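Local coordinates for thioesterase domain-containing protein (Chromobacterium violaceum, PDB 4RMM), which probably hydrolyses acyl-CoA thioesters as a hot-dog-fold thioesterase, though its own substrate is not established, at residues Ala9-Arg14 with Ala18-Ala23; Leu42-Pro47 with Glu71-Ile76; Leu123-Ala126 with Asp130-Lys133. All blocks are in the same frame, centred on the assembly; numbering follows the deposited sequence.

Contact 1: residues Ala9-Arg14 with Ala18-Ala23; sequences ADLRDR and AEIVDA
Leu-11 reaches across from helix 6-13 and sets one methyl, CD2, against the backbone of Ile-20 in the short helix 17-20. The closest approach is CD2 of Leu-11 to CA of Ile-20 at 3.5 Å, somewhat tighter than ordinary van der Waals separation, and the same methyl lies 3.9 Å from Ile-20 CB. So CD2 rests where the side chain of Ile-20 leaves the main chain, not on its tip; its grazing of Glu-19 is limited to the carbonyl carbon, with CD2 of Leu-11 at 4.3 Å from C of Glu-19. A first torsion of -91°, well off the staggered value, swings the leucine into this position, and the departure suggests mild strain where the packing is tightest. On the other side, Ile-20 holds CG1 opposite its own N (chi1 -175°), which lays CG1 4.2 Å from Leu-11 CD2. The CA atoms of the two residues are only 6.2 Å apart, a spacing that brings the helices close at this one point.

Next in the chain, Arg-12 turns its CB from helix 17-20, and its side chain comes no nearer than 5.5 Å. Arg-14 at the end of the segment adds at most a distant electrostatic term: its NH1 stands 6.2 Å from OE1 of Glu-19, opposite charges without a bond. The contact is therefore apolar and buries a modest 122 Å² in all; the two short helices are joined by a three-residue link, in which Ala-16 also touches Leu-11. Toward the rest of the fold, Ile-20 packs on Met-34 of strand 33-35 and on Trp-80 of helix 67-80, while Arg-12 also lies on Trp-80 and makes a weak hydrogen bond to the carbonyl oxygen of Arg-82.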
ATOM      1  N   ALA A   9       0.279 -23.491   3.555  1.00130.36           N
ATOM      2  CA  ALA A   9      -0.559 -24.380   4.352  1.00134.88           C
ATOM      3  C   ALA A   9       0.317 -25.076   5.385  1.00137.36           C
ATOM      4  O   ALA A   9      -0.120 -25.380   6.497  1.00132.36           O
ATOM      5  CB  ALA A   9      -1.228 -25.407   3.453  1.00137.75           C
ATOM      6  N   ASP A  10       1.563 -25.318   4.992  1.00141.58           N
ATOM      7  CA  ASP A  10       2.546 -25.968   5.845  1.00148.92           C
ATOM      8  C   ASP A  10       3.031 -25.033   6.952  1.00139.81           C
ATOM      9  O   ASP A  10       3.256 -25.462   8.084  1.00145.36           O
ATOM     10  CB  ASP A  10       3.728 -26.431   4.989  1.00158.37           C
ATOM     11  CG  ASP A  10       4.965 -26.725   5.810  1.00170.02           C
ATOM     12  OD1 ASP A  10       4.887 -27.555   6.740  1.00174.47           O
ATOM     13  OD2 ASP A  10       6.019 -26.120   5.520  1.00175.03           O
ATOM     14  N   LEU A  11       3.193 -23.755   6.622  1.00128.52           N
ATOM     15  CA  LEU A  11       3.648 -22.773   7.597  1.00124.49           C
ATOM     16  C   LEU A  11       2.521 -22.271   8.490  1.00116.64           C
ATOM     17  O   LEU A  11       2.771 -21.769   9.583  1.00119.67           O
ATOM     18  CB  LEU A  11       4.325 -21.593   6.893  1.00120.12           C
ATOM     19  CG  LEU A  11       5.839 -21.723   6.687  1.00122.61           C
ATOM     20  CD1 LEU A  11       6.154 -22.972   5.884  1.00127.33           C
ATOM     21  CD2 LEU A  11       6.369 -20.488   5.981  1.00112.94           C
ATOM     22  N   ARG A  12       1.281 -22.401   8.031  1.00111.82           N
ATOM     23  CA  ARG A  12       0.146 -21.970   8.839  1.00111.83           C
ATOM     24  C   ARG A  12       0.023 -22.941  10.002  1.00112.74           C
ATOM     25  O   ARG A  12       0.119 -22.558  11.168  1.00108.04           O
ATOM     26  CB  ARG A  12      -1.153 -22.011   8.039  1.00107.23           C
ATOM     27  CG  ARG A  12      -2.366 -21.592   8.855  1.00102.33           C
ATOM     28  CD  ARG A  12      -3.644 -22.163   8.284  1.00102.97           C
ATOM     29  NE  ARG A  12      -3.678 -22.037   6.833  1.00120.51           N
ATOM     30  CZ  ARG A  12      -4.759 -22.240   6.090  1.00120.38           C
ATOM     31  NH1 ARG A  12      -5.909 -22.577   6.662  1.00116.07           N
ATOM     32  NH2 ARG A  12      -4.688 -22.107   4.773  1.00115.84           N
ATOM     33  N   ASP A  13      -0.192 -24.208   9.663  1.00127.05           N
ATOM     34  CA  ASP A  13      -0.333 -25.266  10.653  1.00133.43           C
ATOM     35  C   ASP A  13       0.828 -25.259  11.643  1.00133.30           C
ATOM     36  O   ASP A  13       0.669 -25.629  12.804  1.00139.94           O
ATOM     37  CB  ASP A  13      -0.400 -26.623   9.950  1.00142.99           C
ATOM     38  CG  ASP A  13      -0.533 -27.776  10.921  1.00160.03           C
ATOM     39  OD1 ASP A  13      -1.535 -27.816  11.663  1.00168.74           O
ATOM     40  OD2 ASP A  13       0.366 -28.644  10.946  1.00166.36           O
ATOM     41  N   ARG A  14       1.993 -24.826  11.175  1.00132.72           N
ATOM     42  CA  ARG A  14       3.190 -24.776  12.005  1.00136.97           C
ATOM     43  C   ARG A  14       3.308 -23.453  12.764  1.00129.18           C
ATOM     44  O   ARG A  14       4.234 -23.263  13.552  1.00135.30           O
ATOM     45  CB  ARG A  14       4.428 -24.984  11.130  1.00142.21           C
ATOM     46  CG  ARG A  14       5.729 -25.141  11.899  1.00152.87           C
ATOM     47  CD  ARG A  14       6.898 -25.369  10.950  1.00159.15           C
ATOM     48  NE  ARG A  14       8.124 -25.723  11.661  1.00172.13           N
ATOM     49  CZ  ARG A  14       9.279 -25.999  11.064  1.00180.25           C
ATOM     50  NH1 ARG A  14       9.371 -25.962   9.741  1.00181.86           N
ATOM     51  NH2 ARG A  14      10.344 -26.318  11.789  1.00184.60           N
ATOM     52  N   ALA A  18       7.244 -15.902  12.069  1.00116.42           N
ATOM     53  CA  ALA A  18       8.532 -15.301  11.737  1.00122.28           C
ATOM     54  C   ALA A  18       8.998 -15.450  10.288  1.00119.48           C
ATOM     55  O   ALA A  18       9.417 -14.473   9.665  1.00109.67           O
ATOM     56  CB  ALA A  18       9.604 -15.842  12.682  1.00129.34           C
ATOM     57  N   GLU A  19       8.934 -16.661   9.745  1.00127.55           N
ATOM     58  CA  GLU A  19       9.392 -16.872   8.377  1.00131.44           C
ATOM     59  C   GLU A  19       8.306 -16.882   7.312  1.00131.48           C
ATOM     60  O   GLU A  19       8.601 -16.705   6.129  1.00140.28           O
ATOM     61  CB  GLU A  19      10.214 -18.158   8.287  1.00131.44           C
ATOM     62  CG  GLU A  19      11.514 -18.097   9.070  1.00142.00           C
ATOM     63  CD  GLU A  19      12.425 -19.265   8.772  1.00158.73           C
ATOM     64  OE1 GLU A  19      11.987 -20.422   8.953  1.00165.66           O
ATOM     65  OE2 GLU A  19      13.580 -19.027   8.357  1.00166.26           O
ATOM     66  N   ILE A  20       7.058 -17.088   7.717  1.00121.59           N
ATOM     67  CA  ILE A  20       5.964 -17.101   6.754  1.00112.44           C
ATOM     68  C   ILE A  20       5.952 -15.750   6.043  1.00110.42           C
ATOM     69  O   ILE A  20       5.548 -15.642   4.887  1.00111.33           O
ATOM     70  CB  ILE A  20       4.599 -17.336   7.449  1.00108.16           C
ATOM     71  CG1 ILE A  20       3.494 -17.468   6.402  1.00102.83           C
ATOM     72  CG2 ILE A  20       4.283 -16.187   8.389  1.00106.14           C
ATOM     73  CD1 ILE A  20       2.144 -17.796   6.986  1.00102.91           C
ATOM     74  N   VAL A  21       6.423 -14.729   6.751  1.00107.70           N
ATOM     75  CA  VAL A  21       6.484 -13.373   6.227  1.00101.90           C
ATOM     76  C   VAL A  21       7.892 -13.044   5.756  1.00111.88           C
ATOM     77  O   VAL A  21       8.106 -12.063   5.042  1.00107.27           O
ATOM     78  CB  VAL A  21       6.084 -12.366   7.305  1.00100.86           C
ATOM     79  CG1 VAL A  21       4.641 -12.581   7.688  1.00104.79           C
ATOM     80  CG2 VAL A  21       6.960 -12.544   8.529  1.00102.38           C
ATOM     81  N   ASP A  22       8.847 -13.872   6.171  1.00123.53           N
ATOM     82  CA  ASP A  22      10.241 -13.685   5.801  1.00135.24           C
ATOM     83  C   ASP A  22      10.278 -13.647   4.276  1.00125.49           C
ATOM     84  O   ASP A  22      10.959 -12.820   3.672  1.00127.28           O
ATOM     85  CB  ASP A  22      11.083 -14.843   6.341  1.00154.06           C
ATOM     86  CG  ASP A  22      12.552 -14.502   6.420  1.00164.79           C
ATOM     87  OD1 ASP A  22      13.104 -14.053   5.394  1.00173.51           O
ATOM     88  OD2 ASP A  22      13.153 -14.683   7.501  1.00162.04           O
ATOM     89  N   ALA A  23       9.507 -14.543   3.669  1.00114.26           N
ATOM     90  CA  ALA A  23       9.416 -14.602   2.228  1.00105.09           C
ATOM     91  C   ALA A  23       8.133 -13.942   1.604  1.00107.41           C
ATOM     92  O   ALA A  23       7.510 -14.558   0.744  1.00110.81           O
ATOM     93  CB  ALA A  23       9.581 -16.082   1.741  1.00120.87           C
TER

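Contact 2: residues Leu42-Pro47 with Glu71-Ile76; sequences LRFELP and ESAAMI
Phe-44 lays one face of its ring over Ala-73, joining strand 43-46 to the long helix 67-80 in the arrangement that defines the hot-dog fold, an antiparallel sheet wrapped around a central helix. The evidence for a CH-pi contact is direct: Ala-73 CB lies 3.9 Å from the centroid of the Phe-44 ring and only 11° off the ring normal, so the methyl sits over the middle of the face. The CB of Phe-44 points toward the helix, and chi1 of -62°, with CG anti to the carbonyl carbon, carries the ring on over Ala-73.

The rim of the same ring meets a different group. Ile-76, one turn further along the helix, brings CG2 to the edge, in the ring plane, 3.7 Å from Phe-44 CZ. Face and edge are thus taken by two residues three positions apart, and these contacts limit how the ring can shift against the helix. CZ of Phe-44 also lies 3.7 Å from the carbonyl oxygen of Ala-73, a plain van der Waals neighbour.

Leu-42 completes the apolar patch from the start of the strand segment. All four residues are buried, and together the two segments cover 165 Å² without a single hydrogen bond across them. Met-34 of strand 33-35 packs on Leu-42, Phe-44 and Ile-76, while Phe-69, nearer the start of the helix, lies against Phe-44. Glu-71 serves the dimer instead: its carboxylate oxygens bond to Tyr-97 OH and Gly-67 N of the second subunit. At the Leu-42 end, the gamma methyl of Ile-76 that meets the phenylalanine rim does double duty, with Leu-42 CD2 resting 4.1 Å from Ile-76 CG2.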
ATOM      1  N   LEU A  42      -6.539 -13.334  13.516  1.00103.09           N
ATOM      2  CA  LEU A  42      -5.115 -13.018  13.449  1.00 78.94           C
ATOM      3  C   LEU A  42      -4.868 -11.539  13.758  1.00 65.46           C
ATOM      4  O   LEU A  42      -5.717 -10.686  13.496  1.00 87.33           O
ATOM      5  CB  LEU A  42      -4.564 -13.363  12.057  1.00 79.33           C
ATOM      6  CG  LEU A  42      -3.064 -13.120  11.845  1.00 74.19           C
ATOM      7  CD1 LEU A  42      -2.263 -14.028  12.760  1.00 82.69           C
ATOM      8  CD2 LEU A  42      -2.693 -13.378  10.394  1.00 74.97           C
ATOM      9  N   ARG A  43      -3.703 -11.243  14.321  1.00 57.94           N
ATOM     10  CA  ARG A  43      -3.344  -9.873  14.665  1.00 77.59           C
ATOM     11  C   ARG A  43      -1.921  -9.553  14.208  1.00 77.13           C
ATOM     12  O   ARG A  43      -1.042 -10.410  14.268  1.00 71.72           O
ATOM     13  CB  ARG A  43      -3.471  -9.657  16.176  1.00 61.91           C
ATOM     14  CG  ARG A  43      -3.161  -8.236  16.623  1.00 83.23           C
ATOM     15  CD  ARG A  43      -3.529  -8.017  18.078  1.00 88.81           C
ATOM     16  NE  ARG A  43      -4.959  -8.220  18.304  1.00 87.38           N
ATOM     17  CZ  ARG A  43      -5.544  -8.150  19.494  1.00 82.18           C
ATOM     18  NH1 ARG A  43      -4.819  -7.880  20.571  1.00 83.35           N
ATOM     19  NH2 ARG A  43      -6.852  -8.350  19.609  1.00 81.63           N
ATOM     20  N   PHE A  44      -1.709  -8.320  13.749  1.00 58.30           N
ATOM     21  CA  PHE A  44      -0.400  -7.879  13.270  1.00 64.65           C
ATOM     22  C   PHE A  44       0.200  -6.755  14.119  1.00 76.66           C
ATOM     23  O   PHE A  44      -0.505  -6.080  14.867  1.00 81.45           O
ATOM     24  CB  PHE A  44      -0.490  -7.378  11.822  1.00 53.14           C
ATOM     25  CG  PHE A  44      -0.917  -8.415  10.828  1.00 58.95           C
ATOM     26  CD1 PHE A  44      -2.238  -8.826  10.744  1.00 64.53           C
ATOM     27  CD2 PHE A  44       0.004  -8.967   9.943  1.00 59.57           C
ATOM     28  CE1 PHE A  44      -2.635  -9.762   9.782  1.00 47.53           C
ATOM     29  CE2 PHE A  44      -0.392  -9.904   8.982  1.00 52.06           C
ATOM     30  CZ  PHE A  44      -1.709 -10.298   8.912  1.00 51.39           C
ATOM     31  N   GLU A  45       1.509  -6.552  13.979  1.00 75.62           N
ATOM     32  CA  GLU A  45       2.226  -5.511  14.716  1.00 77.77           C
ATOM     33  C   GLU A  45       3.274  -4.880  13.821  1.00 91.40           C
ATOM     34  O   GLU A  45       3.840  -5.520  12.955  1.00 89.76           O
ATOM     35  CB  GLU A  45       2.870  -6.070  15.972  1.00 79.46           C
ATOM     36  CG  GLU A  45       1.883  -6.460  17.048  1.00 87.33           C
ATOM     37  CD  GLU A  45       2.548  -6.640  18.392  1.00 87.66           C
ATOM     38  OE1 GLU A  45       1.851  -7.027  19.354  1.00 88.57           O
ATOM     39  OE2 GLU A  45       3.770  -6.390  18.487  1.00 90.42           O
ATOM     40  N   LEU A  46       3.540  -3.604  14.039  1.00 88.85           N
ATOM     41  CA  LEU A  46       4.496  -2.924  13.183  1.00 71.84           C
ATOM     42  C   LEU A  46       5.114  -1.933  14.105  1.00 93.31           C
ATOM     43  O   LEU A  46       4.358  -1.367  14.954  1.00101.08           O
ATOM     44  CB  LEU A  46       3.726  -2.328  12.005  1.00 73.59           C
ATOM     45  CG  LEU A  46       4.155  -1.035  11.297  1.00 78.35           C
ATOM     46  CD1 LEU A  46       5.648  -0.942  11.160  1.00 92.77           C
ATOM     47  CD2 LEU A  46       3.476  -0.970   9.974  1.00 77.21           C
ATOM     48  N   PRO A  47       6.443  -1.657  13.972  1.00106.53           N
ATOM     49  CA  PRO A  47       6.929  -0.684  14.916  1.00110.66           C
ATOM     50  C   PRO A  47       6.783   0.683  14.330  1.00107.40           C
ATOM     51  O   PRO A  47       7.683   1.153  13.639  1.00111.00           O
ATOM     52  CB  PRO A  47       8.384  -1.112  15.054  1.00117.97           C
ATOM     53  CG  PRO A  47       8.764  -1.227  13.628  1.00118.29           C
ATOM     54  CD  PRO A  47       7.527  -1.953  13.019  1.00111.02           C
ATOM     55  N   GLU A  71      -3.157  -3.393   3.239  1.00 38.42           N
ATOM     56  CA  GLU A  71      -3.579  -4.244   2.132  1.00 40.64           C
ATOM     57  C   GLU A  71      -3.053  -5.692   2.243  1.00 39.01           C
ATOM     58  O   GLU A  71      -3.808  -6.633   2.051  1.00 44.27           O
ATOM     59  CB  GLU A  71      -3.131  -3.605   0.809  1.00 40.86           C
ATOM     60  CG  GLU A  71      -3.489  -4.406  -0.415  1.00 40.07           C
ATOM     61  CD  GLU A  71      -3.108  -3.687  -1.712  1.00 43.48           C
ATOM     62  OE1 GLU A  71      -1.926  -3.377  -1.908  1.00 48.87           O
ATOM     63  OE2 GLU A  71      -4.005  -3.435  -2.526  1.00 38.34           O
ATOM     64  N   SER A  72      -1.770  -5.874   2.551  1.00 44.49           N
ATOM     65  CA  SER A  72      -1.215  -7.227   2.682  1.00 44.72           C
ATOM     66  C   SER A  72      -1.772  -7.946   3.920  1.00 49.95           C
ATOM     67  O   SER A  72      -1.976  -9.166   3.885  1.00 46.11           O
ATOM     68  CB  SER A  72       0.308  -7.196   2.816  1.00 61.96           C
ATOM     69  OG  SER A  72       0.856  -5.987   2.360  1.00 74.89           O
ATOM     70  N   ALA A  73      -1.975  -7.209   5.017  1.00 42.57           N
ATOM     71  CA  ALA A  73      -2.531  -7.807   6.233  1.00 55.23           C
ATOM     72  C   ALA A  73      -3.881  -8.416   5.895  1.00 47.91           C
ATOM     73  O   ALA A  73      -4.166  -9.551   6.254  1.00 43.25           O
ATOM     74  CB  ALA A  73      -2.702  -6.743   7.344  1.00 48.75           C
ATOM     75  N   ALA A  74      -4.715  -7.649   5.200  1.00 55.03           N
ATOM     76  CA  ALA A  74      -6.051  -8.115   4.825  1.00 33.65           C
ATOM     77  C   ALA A  74      -5.945  -9.360   3.929  1.00 51.79           C
ATOM     78  O   ALA A  74      -6.753 -10.273   4.023  1.00 48.74           O
ATOM     79  CB  ALA A  74      -6.798  -7.000   4.099  1.00 31.44           C
HETATM   80  N   MSE A  75      -4.943  -9.389   3.056  1.00 39.43           N
HETATM   81  CA  MSE A  75      -4.755 -10.544   2.183  1.00 39.56           C
HETATM   82  C   MSE A  75      -4.334 -11.750   3.020  1.00 44.93           C
HETATM   83  O   MSE A  75      -4.930 -12.828   2.936  1.00 50.54           O
HETATM   84  CB  MSE A  75      -3.670 -10.269   1.150  1.00 40.03           C
HETATM   85  CG  MSE A  75      -2.962 -11.550   0.727  1.00 64.55           C
HETATM   86 SE   MSE A  75      -2.605 -11.648  -1.145  0.75 95.73          SE
HETATM   87  CE  MSE A  75      -0.759 -11.095  -1.081  1.00 86.33           C
ATOM     88  N   ILE A  76      -3.291 -11.560   3.815  1.00 43.10           N
ATOM     89  CA  ILE A  76      -2.786 -12.624   4.679  1.00 62.37           C
ATOM     90  C   ILE A  76      -3.878 -13.168   5.598  1.00 57.36           C
ATOM     91  O   ILE A  76      -4.010 -14.377   5.772  1.00 52.01           O
ATOM     92  CB  ILE A  76      -1.594 -12.116   5.519  1.00 59.50           C
ATOM     93  CG1 ILE A  76      -0.398 -11.875   4.591  1.00 57.07           C
ATOM     94  CG2 ILE A  76      -1.244 -13.123   6.607  1.00 68.93           C
ATOM     95  CD1 ILE A  76       0.742 -11.081   5.210  1.00 68.64           C
TER

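Contact 3: residues Leu123-Ala126 with Asp130-Lys133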
ATOM      1  N   LEU A 123     -12.369  -6.073   6.765  1.00 54.39           N
ATOM      2  CA  LEU A 123     -12.232  -4.782   7.449  1.00 47.57           C
ATOM      3  C   LEU A 123     -10.961  -4.880   8.281  1.00 51.20           C
ATOM      4  O   LEU A 123     -10.751  -5.855   9.001  1.00 52.20           O
ATOM      5  CB  LEU A 123     -13.438  -4.497   8.350  1.00 53.96           C
ATOM      6  CG  LEU A 123     -13.335  -3.418   9.453  1.00 45.09           C
ATOM      7  CD1 LEU A 123     -13.383  -2.003   8.872  1.00 45.82           C
ATOM      8  CD2 LEU A 123     -14.494  -3.615  10.434  1.00 61.28           C
ATOM      9  N   ILE A 124     -10.099  -3.882   8.141  1.00 39.12           N
ATOM     10  CA  ILE A 124      -8.833  -3.819   8.849  1.00 47.45           C
ATOM     11  C   ILE A 124      -8.830  -2.551   9.697  1.00 44.85           C
ATOM     12  O   ILE A 124      -9.151  -1.462   9.216  1.00 44.68           O
ATOM     13  CB  ILE A 124      -7.637  -3.728   7.875  1.00 51.09           C
ATOM     14  CG1 ILE A 124      -7.783  -4.767   6.762  1.00 59.33           C
ATOM     15  CG2 ILE A 124      -6.316  -3.952   8.624  1.00 54.17           C
ATOM     16  CD1 ILE A 124      -8.684  -4.317   5.629  1.00 45.69           C
ATOM     17  N   GLU A 125      -8.477  -2.702  10.964  1.00 40.72           N
ATOM     18  CA  GLU A 125      -8.396  -1.565  11.869  1.00 40.71           C
ATOM     19  C   GLU A 125      -6.976  -1.490  12.386  1.00 46.53           C
ATOM     20  O   GLU A 125      -6.388  -2.493  12.771  1.00 63.01           O
ATOM     21  CB  GLU A 125      -9.337  -1.760  13.047  1.00 36.78           C
ATOM     22  CG  GLU A 125     -10.781  -1.859  12.655  1.00 64.86           C
ATOM     23  CD  GLU A 125     -11.598  -2.535  13.727  1.00 70.33           C
ATOM     24  OE1 GLU A 125     -11.907  -1.881  14.741  1.00 78.02           O
ATOM     25  OE2 GLU A 125     -11.912  -3.732  13.553  1.00 93.08           O
ATOM     26  N   ALA A 126      -6.424  -0.291  12.383  1.00 43.24           N
ATOM     27  CA  ALA A 126      -5.075  -0.106  12.874  1.00 51.55           C
ATOM     28  C   ALA A 126      -5.175   0.880  14.022  1.00 55.43           C
ATOM     29  O   ALA A 126      -5.725   1.969  13.880  1.00 47.98           O
ATOM     30  CB  ALA A 126      -4.174   0.428  11.776  1.00 52.16           C
ATOM     31  N   ASP A 130      -5.815   3.010  21.739  1.00 55.51           N
ATOM     32  CA  ASP A 130      -7.248   2.771  21.818  1.00 63.89           C
ATOM     33  C   ASP A 130      -7.870   2.408  20.467  1.00 69.47           C
ATOM     34  O   ASP A 130      -7.935   3.230  19.545  1.00 57.63           O
ATOM     35  CB  ASP A 130      -7.926   4.002  22.431  1.00 69.12           C
ATOM     36  CG  ASP A 130      -9.434   3.950  22.341  1.00 74.51           C
ATOM     37  OD1 ASP A 130      -9.995   2.841  22.285  1.00 74.64           O
ATOM     38  OD2 ASP A 130     -10.062   5.027  22.341  1.00 95.92           O
ATOM     39  N   ARG A 131      -8.332   1.165  20.369  1.00 64.38           N
ATOM     40  CA  ARG A 131      -8.946   0.659  19.152  1.00 69.40           C
ATOM     41  C   ARG A 131     -10.262   1.366  18.875  1.00 71.22           C
ATOM     42  O   ARG A 131     -10.890   1.149  17.832  1.00 66.96           O
ATOM     43  CB  ARG A 131      -9.174  -0.846  19.275  1.00 55.26           C
ATOM     44  CG  ARG A 131      -9.578  -1.510  17.980  1.00 54.44           C
ATOM     45  CD  ARG A 131      -9.515  -3.010  18.106  1.00 77.18           C
ATOM     46  NE  ARG A 131      -9.864  -3.658  16.848  1.00 65.68           N
ATOM     47  CZ  ARG A 131      -9.832  -4.971  16.654  1.00 77.80           C
ATOM     48  NH1 ARG A 131      -9.467  -5.775  17.641  1.00 65.75           N
ATOM     49  NH2 ARG A 131     -10.165  -5.478  15.472  1.00 69.86           N
ATOM     50  N   SER A 132     -10.667   2.212  19.822  1.00 67.31           N
ATOM     51  CA  SER A 132     -11.891   2.996  19.717  1.00 62.70           C
ATOM     52  C   SER A 132     -11.566   4.292  18.971  1.00 60.79           C
ATOM     53  O   SER A 132     -12.448   4.945  18.420  1.00 79.02           O
ATOM     54  CB  SER A 132     -12.437   3.303  21.121  1.00 64.98           C
ATOM     55  OG  SER A 132     -12.592   4.694  21.336  1.00 71.66           O
ATOM     56  N   LYS A 133     -10.283   4.651  18.977  1.00 60.74           N
ATOM     57  CA  LYS A 133      -9.776   5.843  18.296  1.00 59.05           C
ATOM     58  C   LYS A 133      -8.627   5.343  17.421  1.00 49.51           C
ATOM     59  O   LYS A 133      -7.460   5.659  17.651  1.00 50.42           O
ATOM     60  CB  LYS A 133      -9.265   6.860  19.319  1.00 61.64           C
ATOM     61  CG  LYS A 133     -10.359   7.400  20.233  1.00 71.02           C
ATOM     62  CD  LYS A 133      -9.805   8.386  21.240  1.00 78.62           C
ATOM     63  CE  LYS A 133     -10.915   8.970  22.108  1.00 93.66           C
ATOM     64  NZ  LYS A 133     -10.399   9.969  23.093  1.00 94.08           N
TER
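Glu-125 and Arg-131 form a two-point salt bridge between strand 119-127 of the hot-dog sheet and the type I beta turn Asp-130 to Lys-133 that follows it. NH2 of Arg-131 donates to Glu-125 OE2 at 3.1 Å, with an N-H...O angle of 153°; NE of Arg-131 adds a weak second bond to Glu-125 OE1 at 3.4 Å. Both donors lie along one edge of the guanidinium, yet the pairing is not flat: the two planes are 50° apart, and NH2 comes to OE2 from above the carboxylate plane. The arginine spans the gap because its chain is extended from CG to NE, crossing the glutamate at about a right angle.

The remaining terminal nitrogen, NH1, is bonded to Gln-109 OE1 on strand 106-115, so all three guanidinium nitrogens have acceptors, and Trp-127 adds a cation-pi contact. Gln-109 is also the backbone partner of Glu-125, which places both acceptor residues side by side. The side chains of Asp-130 and Ser-132 are modelled too close together, so the hydrogen bond between them is uncertain in detail. The turn itself is closed by its backbone, Lys-133 N donating to Asp-130 O at 2.8 Å.

Contact 2 is the buried core, near the centre of the chain; contact 1 is only partly buried and contact 3 lies at the surface, the latter two on opposite sides of that centre with their own centres 25 Å apart. Chemistry follows place: contacts 1 and 2 are apolar, without a hydrogen bond across either, whereas contact 3 is a charged pair. Helix 67-80 links all three, through Trp-80, which touches Ile-20, through Ala-73 and Ile-76, and through Ala-74, whose CB lies 3.6 Å from Ile-124 CG1. Met-34 further joins contacts 1 and 2. Arg-43 NH2 and Arg-131 NH1 come within 4.2 Å, each arginine having its own carboxylate, Asp-37 or Glu-125.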